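PDB 3QXZ: enoyl-CoA hydratase/isomerase from Mycobacterium abscessus, which probably hydrates or isomerises enoyl-CoA thioesters, as a member of the crotonase-like enoyl-CoA hydratase/isomerase family. Local coordinates for the interface of chains A and B. Coordinates in Å, arbitrary orientation; residue numbers count along the deposited sequence, not the author numbering. Chains: chain A/B, enoyl-CoA hydratase/isomerase.

Both contacts belong to the one interface between chains A and B, their C-alpha centres about 27 Å apart, and share no residues. Contact 1 sets the end of helix 226-241 of chain A against loop residues and helix 73-78 of chain B, and is mostly apolar. Contact 2 joins strand 122-126, neighbouring loops and helix 151-165 of chain A to the same helix of chain B, and is more polar and partly hydrated. That helix meets different residues on each side; the interface is not an exact two-fold, in keeping with a three-chain assembly like the trimers from which crotonase hexamers are commonly built, likely a biological contact.

Contact 1: the interface of chains A and B. Residues chain A 234, 237-238, 241; chain B 77, 85, 87, 140.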
ATOM      1  N   THR A 234     -11.148  20.720  -0.540  1.00  6.64           N
ATOM      2  CA  THR A 234     -11.549  22.141  -0.541  1.00  6.93           C
ATOM      3  C   THR A 234     -12.950  22.333   0.019  1.00  7.33           C
ATOM      4  O   THR A 234     -13.165  23.224   0.867  1.00  7.87           O
ATOM      5  CB  THR A 234     -11.383  22.723  -1.923  1.00  6.54           C
ATOM      6  OG1 THR A 234      -9.973  22.711  -2.228  1.00  7.49           O
ATOM      7  CG2 THR A 234     -11.875  24.161  -2.008  1.00  7.83           C
ATOM      8  N   HIS A 237     -13.007  21.713   3.696  1.00  7.25           N
ATOM      9  CA  HIS A 237     -12.400  22.871   4.355  1.00  8.27           C
ATOM     10  C   HIS A 237     -13.374  24.028   4.444  1.00  9.06           C
ATOM     11  O   HIS A 237     -13.418  24.699   5.472  1.00  9.47           O
ATOM     12  CB  HIS A 237     -11.098  23.281   3.676  1.00  8.61           C
ATOM     13  CG  HIS A 237      -9.898  22.627   4.280  1.00  8.70           C
ATOM     14  ND1 HIS A 237      -9.592  21.297   4.088  1.00  7.81           N
ATOM     15  CD2 HIS A 237      -8.956  23.115   5.128  1.00  8.49           C
ATOM     16  CE1 HIS A 237      -8.497  20.992   4.775  1.00  7.83           C
ATOM     17  NE2 HIS A 237      -8.101  22.081   5.420  1.00 10.12           N
ATOM     18  N   LEU A 238     -14.151  24.307   3.393  1.00  8.99           N
ATOM     19  CA  LEU A 238     -15.126  25.397   3.506  1.00 10.14           C
ATOM     20  C   LEU A 238     -16.145  25.082   4.591  1.00 10.44           C
ATOM     21  O   LEU A 238     -16.510  25.980   5.356  1.00 11.32           O
ATOM     22  CB  LEU A 238     -15.782  25.685   2.142  1.00 10.83           C
ATOM     23  CG  LEU A 238     -14.886  26.265   1.040  1.00 13.02           C
ATOM     24  CD1 LEU A 238     -15.713  26.472  -0.225  1.00 16.99           C
ATOM     25  CD2 LEU A 238     -14.255  27.575   1.496  1.00 14.68           C
ATOM     26  N   MET A 241     -14.096  25.432   8.007  1.00 10.26           N
ATOM     27  CA  MET A 241     -13.713  26.823   8.281  1.00 11.63           C
ATOM     28  C   MET A 241     -14.929  27.721   8.508  1.00 13.00           C
ATOM     29  O   MET A 241     -14.784  28.808   9.072  1.00 14.71           O
ATOM     30  CB  MET A 241     -12.824  27.357   7.158  1.00 11.95           C
ATOM     31  CG  MET A 241     -11.485  26.645   7.071  1.00 13.40           C
ATOM     32  SD  MET A 241     -10.468  27.189   5.687  1.00 19.89           S
ATOM     33  CE  MET A 241     -11.644  27.404   4.363  1.00 18.84           C
TER
ATOM     34  N   PHE B  77      -9.166  33.688  10.331  1.00 29.63           N
ATOM     35  CA  PHE B  77     -10.604  33.486  10.500  1.00 29.64           C
ATOM     36  C   PHE B  77     -11.393  34.758  10.820  1.00 30.51           C
ATOM     37  O   PHE B  77     -12.632  34.744  10.803  1.00 30.63           O
ATOM     38  CB  PHE B  77     -10.865  32.403  11.548  1.00 29.19           C
ATOM     39  CG  PHE B  77     -10.296  31.060  11.175  1.00 26.90           C
ATOM     40  CD1 PHE B  77     -10.658  30.439   9.977  1.00 26.11           C
ATOM     41  CD2 PHE B  77      -9.406  30.405  12.023  1.00 26.23           C
ATOM     42  CE1 PHE B  77     -10.130  29.195   9.631  1.00 24.75           C
ATOM     43  CE2 PHE B  77      -8.871  29.157  11.671  1.00 24.57           C
ATOM     44  CZ  PHE B  77      -9.242  28.555  10.477  1.00 25.90           C
ATOM     45  N   PHE B  85      -9.969  30.345  -2.573  1.00 16.80           N
ATOM     46  CA  PHE B  85      -9.448  29.401  -1.598  1.00 13.94           C
ATOM     47  C   PHE B  85      -9.377  27.981  -2.169  1.00 12.78           C
ATOM     48  O   PHE B  85     -10.309  27.509  -2.811  1.00 12.67           O
ATOM     49  CB  PHE B  85     -10.310  29.377  -0.334  1.00 13.33           C
ATOM     50  CG  PHE B  85      -9.958  28.243   0.582  1.00 11.25           C
ATOM     51  CD1 PHE B  85      -8.878  28.363   1.447  1.00 11.69           C
ATOM     52  CD2 PHE B  85     -10.661  27.032   0.522  1.00 12.32           C
ATOM     53  CE1 PHE B  85      -8.501  27.294   2.263  1.00 13.01           C
ATOM     54  CE2 PHE B  85     -10.285  25.968   1.317  1.00 12.23           C
ATOM     55  CZ  PHE B  85      -9.212  26.093   2.188  1.00 11.45           C
ATOM     56  N   ALA B  87      -7.799  23.956  -0.783  1.00  7.45           N
ATOM     57  CA  ALA B  87      -7.000  23.119   0.131  1.00  7.47           C
ATOM     58  C   ALA B  87      -5.738  22.569  -0.530  1.00  7.12           C
ATOM     59  O   ALA B  87      -4.927  21.908   0.144  1.00  7.87           O
ATOM     60  CB  ALA B  87      -7.842  21.984   0.753  1.00  8.17           C
ATOM     61  N   VAL B 140      -9.706  21.788  11.581  1.00  7.88           N
ATOM     62  CA  VAL B 140      -9.708  21.734  10.115  1.00  8.43           C
ATOM     63  C   VAL B 140      -9.447  20.261   9.713  1.00  7.66           C
ATOM     64  O   VAL B 140      -9.883  19.355  10.415  1.00  7.86           O
ATOM     65  CB  VAL B 140      -8.811  22.810   9.443  1.00  8.62           C
ATOM     66  CG1 VAL B 140      -9.507  24.200   9.563  1.00 10.89           C
ATOM     67  CG2 VAL B 140      -7.407  22.847  10.036  1.00 10.33           C
TER
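B:Phe85 lays one face of its ring against the methyl end of A:Met241, the centre of a mostly apolar patch where the last turns of helix 226-241 of chain A meet loop residues and helix 73-78 of chain B. The CE methyl stands over that face, displaced toward the rim, 3.6 Å from the ring centroid, in a CH-pi contact. The two side chains come from opposite directions, and the bend of the methionine at its last torsion (chi3 -39°) turns CE over the ring while SD lies near CZ and CE1. Further back, A:Met241 crosses B:Phe77 at about a right angle: CG sits 3.9 Å from the ring carbon CE1 of B:Phe77. The same CG also meets the methyl CG1 of B:Val140 at 4.0 Å, so CG touches two partner residues on adjacent sides.

Two more side chains of the helix touch the B:Phe85 ring. A:His237 runs across it at about a right angle and touches with CB, 3.7 Å from CE2 of B:Phe85. A:Leu238 slides past in the opposite sense on the methionine side of the ring, beyond the rim, its CD2 3.8 Å from ring carbon CD2 of B:Phe85. The phenyl extends from the loop toward the helix because chi1 (169°) turns CG away from the backbone nitrogen, and chain A buries 92 Å² of B:Phe85. The imidazole of A:His237 receives the CB methyl of B:Ala87 over one face, 3.8 Å above its plane and displaced toward the rim.

One turn earlier the packing ends in a polar tie. A:Thr234 directs its hydroxyl to the backbone of chain B, and its methyl CG2 rests against B:Phe85, near both the backbone O and ring carbon CD2. The amide N of B:Ala87 donates to OG1 of A:Thr234 over 2.9 Å, nearly straight at 167°.

Contact 2: the interface of chains A and B. Residues chain A 121, 123, 153, 178-179, 181; chain B 156-158.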
ATOM      1  N   ASP A 121     -10.431   1.427  11.467  1.00  6.95           N
ATOM      2  CA  ASP A 121      -9.424   2.388  11.002  1.00  6.97           C
ATOM      3  C   ASP A 121      -8.031   2.035  11.488  1.00  7.02           C
ATOM      4  O   ASP A 121      -7.038   2.193  10.765  1.00  8.09           O
ATOM      5  CB  ASP A 121      -9.805   3.782  11.491  1.00  7.43           C
ATOM      6  CG  ASP A 121     -11.168   4.196  11.027  1.00  7.55           C
ATOM      7  OD1 ASP A 121     -11.413   4.123   9.797  1.00  8.03           O
ATOM      8  OD2 ASP A 121     -12.006   4.578  11.875  1.00  7.66           O
ATOM      9  N   ARG A 123      -5.715  -0.685  14.204  1.00  7.87           N
ATOM     10  CA  ARG A 123      -5.625  -1.967  14.921  1.00  7.80           C
ATOM     11  C   ARG A 123      -4.414  -1.984  15.841  1.00  8.09           C
ATOM     12  O   ARG A 123      -3.303  -1.646  15.434  1.00  8.09           O
ATOM     13  CB  ARG A 123      -5.511  -3.146  13.941  1.00  7.37           C
ATOM     14  CG  ARG A 123      -6.855  -3.658  13.438  1.00  8.16           C
ATOM     15  CD  ARG A 123      -6.739  -4.575  12.197  1.00  7.69           C
ATOM     16  NE  ARG A 123      -6.173  -3.828  11.074  1.00  7.26           N
ATOM     17  CZ  ARG A 123      -6.817  -2.883  10.407  1.00  6.25           C
ATOM     18  NH1 ARG A 123      -8.102  -2.606  10.652  1.00  6.87           N
ATOM     19  NH2 ARG A 123      -6.151  -2.190   9.508  1.00  7.95           N
ATOM     20  N   LEU A 153      -3.692  -2.413   2.885  1.00  6.17           N
ATOM     21  CA  LEU A 153      -2.854  -2.318   4.079  1.00  5.86           C
ATOM     22  C   LEU A 153      -1.419  -2.744   3.779  1.00  6.16           C
ATOM     23  O   LEU A 153      -0.476  -2.073   4.180  1.00  6.96           O
ATOM     24  CB  LEU A 153      -3.425  -3.222   5.179  1.00  6.71           C
ATOM     25  CG  LEU A 153      -4.790  -2.800   5.703  1.00  5.99           C
ATOM     26  CD1 LEU A 153      -5.449  -3.904   6.500  1.00  7.17           C
ATOM     27  CD2 LEU A 153      -4.591  -1.519   6.547  1.00  7.31           C
ATOM     28  N   GLY A 178       2.109  -3.319   7.766  1.00  7.35           N
ATOM     29  CA  GLY A 178       1.098  -2.281   7.672  1.00  7.29           C
ATOM     30  C   GLY A 178      -0.317  -2.721   7.984  1.00  6.75           C
ATOM     31  O   GLY A 178      -1.242  -1.897   7.931  1.00  7.39           O
ATOM     32  N   LEU A 179      -0.513  -3.993   8.328  1.00  7.27           N
ATOM     33  CA  LEU A 179      -1.850  -4.477   8.695  1.00  6.96           C
ATOM     34  C   LEU A 179      -2.316  -3.848  10.004  1.00  6.98           C
ATOM     35  O   LEU A 179      -3.501  -3.528  10.178  1.00  8.34           O
ATOM     36  CB  LEU A 179      -1.830  -6.010   8.797  1.00  6.93           C
ATOM     37  CG  LEU A 179      -3.176  -6.718   9.037  1.00  8.45           C
ATOM     38  CD1 LEU A 179      -3.169  -8.115   8.423  1.00  9.36           C
ATOM     39  CD2 LEU A 179      -3.594  -6.792  10.518  1.00  9.71           C
ATOM     40  N   ASN A 181      -1.314  -1.175  13.484  1.00  8.34           N
ATOM     41  CA  ASN A 181      -0.633   0.049  13.865  1.00  8.21           C
ATOM     42  C   ASN A 181       0.429  -0.165  14.917  1.00  9.35           C
ATOM     43  O   ASN A 181       1.440   0.533  14.938  1.00 11.51           O
ATOM     44  CB  ASN A 181      -1.661   1.092  14.327  1.00  8.48           C
ATOM     45  CG  ASN A 181      -2.637   1.428  13.240  1.00  7.09           C
ATOM     46  OD1 ASN A 181      -3.535   0.642  12.914  1.00  8.03           O
ATOM     47  ND2 ASN A 181      -2.442   2.602  12.639  1.00  7.89           N
TER
ATOM     48  N   THR B 156      -3.938   1.983   4.538  1.00  6.72           N
ATOM     49  CA  THR B 156      -5.038   2.756   5.134  1.00  7.21           C
ATOM     50  C   THR B 156      -4.945   2.899   6.646  1.00  6.90           C
ATOM     51  O   THR B 156      -5.462   3.884   7.191  1.00  7.40           O
ATOM     52  CB  THR B 156      -6.428   2.208   4.783  1.00  8.08           C
ATOM     53  OG1 THR B 156      -6.518   0.872   5.255  1.00 10.23           O
ATOM     54  CG2 THR B 156      -6.672   2.249   3.294  1.00  9.47           C
ATOM     55  N   ALA B 157      -4.329   1.936   7.333  1.00  6.80           N
ATOM     56  CA  ALA B 157      -4.339   1.962   8.804  1.00  6.61           C
ATOM     57  C   ALA B 157      -3.356   2.988   9.348  1.00  6.44           C
ATOM     58  O   ALA B 157      -3.716   3.788  10.226  1.00  6.95           O
ATOM     59  CB  ALA B 157      -4.032   0.599   9.389  1.00  7.13           C
ATOM     60  N   VAL B 158      -2.134   2.988   8.819  1.00  6.22           N
ATOM     61  CA  VAL B 158      -1.181   4.010   9.246  1.00  6.21           C
ATOM     62  C   VAL B 158      -1.728   5.387   8.794  1.00  5.56           C
ATOM     63  O   VAL B 158      -1.624   6.372   9.532  1.00  6.30           O
ATOM     64  CB  VAL B 158       0.224   3.719   8.695  1.00  6.79           C
ATOM     65  CG1 VAL B 158       1.175   4.867   9.058  1.00  7.89           C
ATOM     66  CG2 VAL B 158       0.767   2.362   9.231  1.00  8.41           C
TER
HETATM   67  O   HOH W   1      -1.554   0.762   6.934  1.00  5.25           O
HETATM   68  O   HOH W   2      -7.385   0.809   8.019  1.00 10.78           O
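A:Asn181 reaches across to helix 151-165 of chain B, its amide ND2 donating to the carbonyl O of B:Ala157 at 3.0 Å, in a small, partly hydrated patch of the subunit interface that probably helps hold the chains together. The acceptor lies almost in the plane of the asparagine amide, whereas the nitrogen stands well above the plane of the B:Ala157 carbonyl, 72° out of it. The other end of the amide is held within chain A: OD1 of A:Asn181 accepts from the backbone N of A:Arg123 at 2.9 Å, which helps fix the amide's rotation and presents ND2 to the partner.

A second-shell grip braces the arginine. NE and NH2 of A:Arg123 both donate to the carbonyl O of A:Leu179, nearly in the guanidinium plane, after a bend in the chain (chi3 -63°). This leaves NH2 3.5 Å from the CB methyl of B:Ala157.

Apolar contact is small. CD2 of A:Leu153 packs 3.6 Å from CB of B:Ala157. A:Leu153 and B:Thr156 both belong to helix 151-165 of their chains, and their side chains cross at about a right angle.

Waters also bridge the chains. Water 1 links the carbonyl O of A:Gly178 to the backbone N of B:Val158, the latter bond nearly straight at 171°. Water 2 joins the carbonyl O of A:Asp121, 3.1 Å away, to the hydroxyl OG1 of B:Thr156 at 2.9 Å.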